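Side-chain contact in Myo-inositol phosphohydrolase (Mitsuokella multacida, PDB 4WU3), which probably removes phosphate from myo-inositol hexakisphosphate (phytate), as a phytase related to the protein tyrosine phosphatases: residues F538-Q541 with R546-A549. The protein carries 2 engineered substitutions. Sequence-based numbering, arbitrary orientation.
Sequences FHSQ and RTTA. Engineered in segment 538-541: Ser540 (natural residue Cys). With 4IP (inositol-(1,3,4,5)-tetrakisphosphate), chain F.
With chi1 at 36°, Ser540 OG sits flanked by its own backbone N and C, while a chi1 of -72° turns Thr547 OG1 opposite its carbonyl carbon and onto Ser540 OG. Thr547 OG1 donates to Ser540 OG over 2.7 Å; a weak bond from Thr547 N reaches the same oxygen. Ser540 is an engineered replacement for the natural cysteine, and its OG lies 2.3 Å from O2P of 4IP, too short to be trusted as a hydrogen bond. Arg546 bends at chi3 and brings one guanidinium face against Ser540 CB, 3.7 Å from Arg546 NE. The phosphorus P1 lies in plane at the guanidinium edge; Arg546 NE bonds O1P of 4IP, and Arg546 NH2 bonds O3P of 4IP at 2.7 Å, nearly straight (177°). The backbone N of Arg546 also grips O1P, and Gln541 N adds a bond to O3P. Glu424 forms a salt bridge with Arg546 NH1, which probably helps hold the guanidinium in place. Thr547 CG2 packs 3.7 Å from Phe538 O. His539 to Arg546 follow the HCX5R signature of the protein tyrosine phosphatase P-loop, which links strand 535-539 to helix 545-558 and cradles the phosphate, here with serine at the cysteine position.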
loop_
_atom_site.group_PDB
_atom_site.type_symbol
_atom_site.label_atom_id
_atom_site.label_comp_id
_atom_site.label_asym_id
_atom_site.label_seq_id
_atom_site.Cartn_x
_atom_site.Cartn_y
_atom_site.Cartn_z
ATOM N N PHE A 538 0.644 45.235 10.826
ATOM C CA PHE A 538 0.761 43.927 10.226
ATOM C C PHE A 538 -0.598 43.290 10.028
ATOM O O PHE A 538 -1.456 43.338 10.912
ATOM C CB PHE A 538 1.595 43.015 11.104
ATOM C CG PHE A 538 3.017 43.433 11.220
ATOM C CD1 PHE A 538 3.945 43.024 10.295
ATOM C CD2 PHE A 538 3.424 44.233 12.269
ATOM C CE1 PHE A 538 5.271 43.410 10.412
ATOM C CE2 PHE A 538 4.739 44.633 12.383
ATOM C CZ PHE A 538 5.664 44.215 11.455
ATOM N N HIS A 539 -0.783 42.676 8.866
ATOM C CA HIS A 539 -1.965 41.846 8.641
ATOM C C HIS A 539 -1.579 40.602 7.862
ATOM O O HIS A 539 -0.593 40.580 7.128
ATOM C CB HIS A 539 -3.091 42.620 7.916
ATOM C CG HIS A 539 -2.956 42.644 6.426
ATOM N ND1 HIS A 539 -3.351 41.594 5.623
ATOM C CD2 HIS A 539 -2.455 43.583 5.594
ATOM C CE1 HIS A 539 -3.090 41.885 4.363
ATOM N NE2 HIS A 539 -2.547 43.086 4.318
ATOM N N SER A 540 -2.361 39.554 8.047
ATOM C CA SER A 540 -2.257 38.382 7.210
ATOM C C SER A 540 -3.692 38.049 6.833
ATOM O O SER A 540 -4.441 38.956 6.470
ATOM C CB SER A 540 -1.545 37.252 7.951
ATOM O OG SER A 540 -1.894 37.271 9.319
ATOM N N GLN A 541 -4.093 36.786 6.906
ATOM C CA GLN A 541 -5.464 36.421 6.535
ATOM C C GLN A 541 -6.363 36.665 7.727
ATOM O O GLN A 541 -7.357 37.372 7.621
ATOM C CB GLN A 541 -5.559 34.950 6.083
ATOM C CG GLN A 541 -6.816 34.605 5.287
ATOM C CD GLN A 541 -8.059 34.400 6.144
ATOM O OE1 GLN A 541 -7.974 34.005 7.301
ATOM N NE2 GLN A 541 -9.223 34.647 5.563
ATOM N N ARG A 546 0.746 34.353 11.263
ATOM C CA ARG A 546 1.784 35.177 10.669
ATOM C C ARG A 546 1.872 36.574 11.283
ATOM O O ARG A 546 2.961 37.055 11.576
ATOM C CB ARG A 546 1.564 35.267 9.169
ATOM C CG ARG A 546 1.890 33.965 8.455
ATOM C CD ARG A 546 1.416 33.997 7.015
ATOM N NE ARG A 546 -0.042 33.977 6.957
ATOM C CZ ARG A 546 -0.747 33.994 5.833
ATOM N NH1 ARG A 546 -0.123 34.025 4.660
ATOM N NH2 ARG A 546 -2.080 33.962 5.876
ATOM N N THR A 547 0.731 37.214 11.493
ATOM C CA THR A 547 0.698 38.551 12.062
ATOM C C THR A 547 1.313 38.624 13.462
ATOM O O THR A 547 2.127 39.519 13.741
ATOM C CB THR A 547 -0.749 39.077 12.111
ATOM O OG1 THR A 547 -1.184 39.394 10.783
ATOM C CG2 THR A 547 -0.856 40.320 12.978
ATOM N N THR A 548 0.931 37.695 14.337
ATOM C CA THR A 548 1.433 37.685 15.708
ATOM C C THR A 548 2.904 37.291 15.779
ATOM O O THR A 548 3.654 37.795 16.620
ATOM C CB THR A 548 0.625 36.749 16.620
ATOM O OG1 THR A 548 -0.775 37.015 16.476
ATOM C CG2 THR A 548 1.018 36.973 18.058
ATOM N N ALA A 549 3.319 36.407 14.881
ATOM C CA ALA A 549 4.736 36.066 14.746
ATOM C C ALA A 549 5.588 37.312 14.448
ATOM O O ALA A 549 6.555 37.605 15.146
ATOM C CB ALA A 549 4.922 35.024 13.649
HETATM C C1 4IP F . -3.981 31.751 10.197
HETATM O O1 4IP F . -3.641 33.089 10.561
HETATM C C2 4IP F . -5.195 31.751 9.277
HETATM O O2 4IP F . -6.266 32.442 9.904
HETATM C C3 4IP F . -5.667 30.336 8.970
HETATM O O3 4IP F . -6.827 30.388 8.135
HETATM C C4 4IP F . -5.981 29.555 10.243
HETATM O O4 4IP F . -6.324 28.209 9.891
HETATM C C5 4IP F . -4.771 29.552 11.170
HETATM O O5 4IP F . -5.076 28.870 12.388
HETATM C C6 4IP F . -4.294 30.972 11.474
HETATM O O6 4IP F . -3.133 30.938 12.307
HETATM P P1 4IP F . -2.740 34.043 9.633
HETATM O O1P 4IP F . -1.358 33.457 9.727
HETATM O O2P 4IP F . -2.910 35.392 10.281
HETATM O O3P 4IP F . -3.381 33.957 8.271
HETATM P P3 4IP F . -6.837 29.629 6.711
HETATM O O4P 4IP F . -6.199 28.292 7.005
HETATM O O5P 4IP F . -6.030 30.535 5.809
HETATM O O6P 4IP F . -8.297 29.525 6.349
HETATM P P4 4IP F . -7.671 27.492 10.425
HETATM O O7P 4IP F . -8.774 28.485 10.151
HETATM O O8P 4IP F . -7.748 26.250 9.571
HETATM O O9P 4IP F . -7.385 27.249 11.895
HETATM P P5 4IP F . -3.950 27.957 13.102
HETATM O OPF 4IP F . -3.060 27.456 11.974
HETATM O OPG 4IP F . -4.771 26.881 13.781
HETATM O OPH 4IP F . -3.251 28.906 14.049
#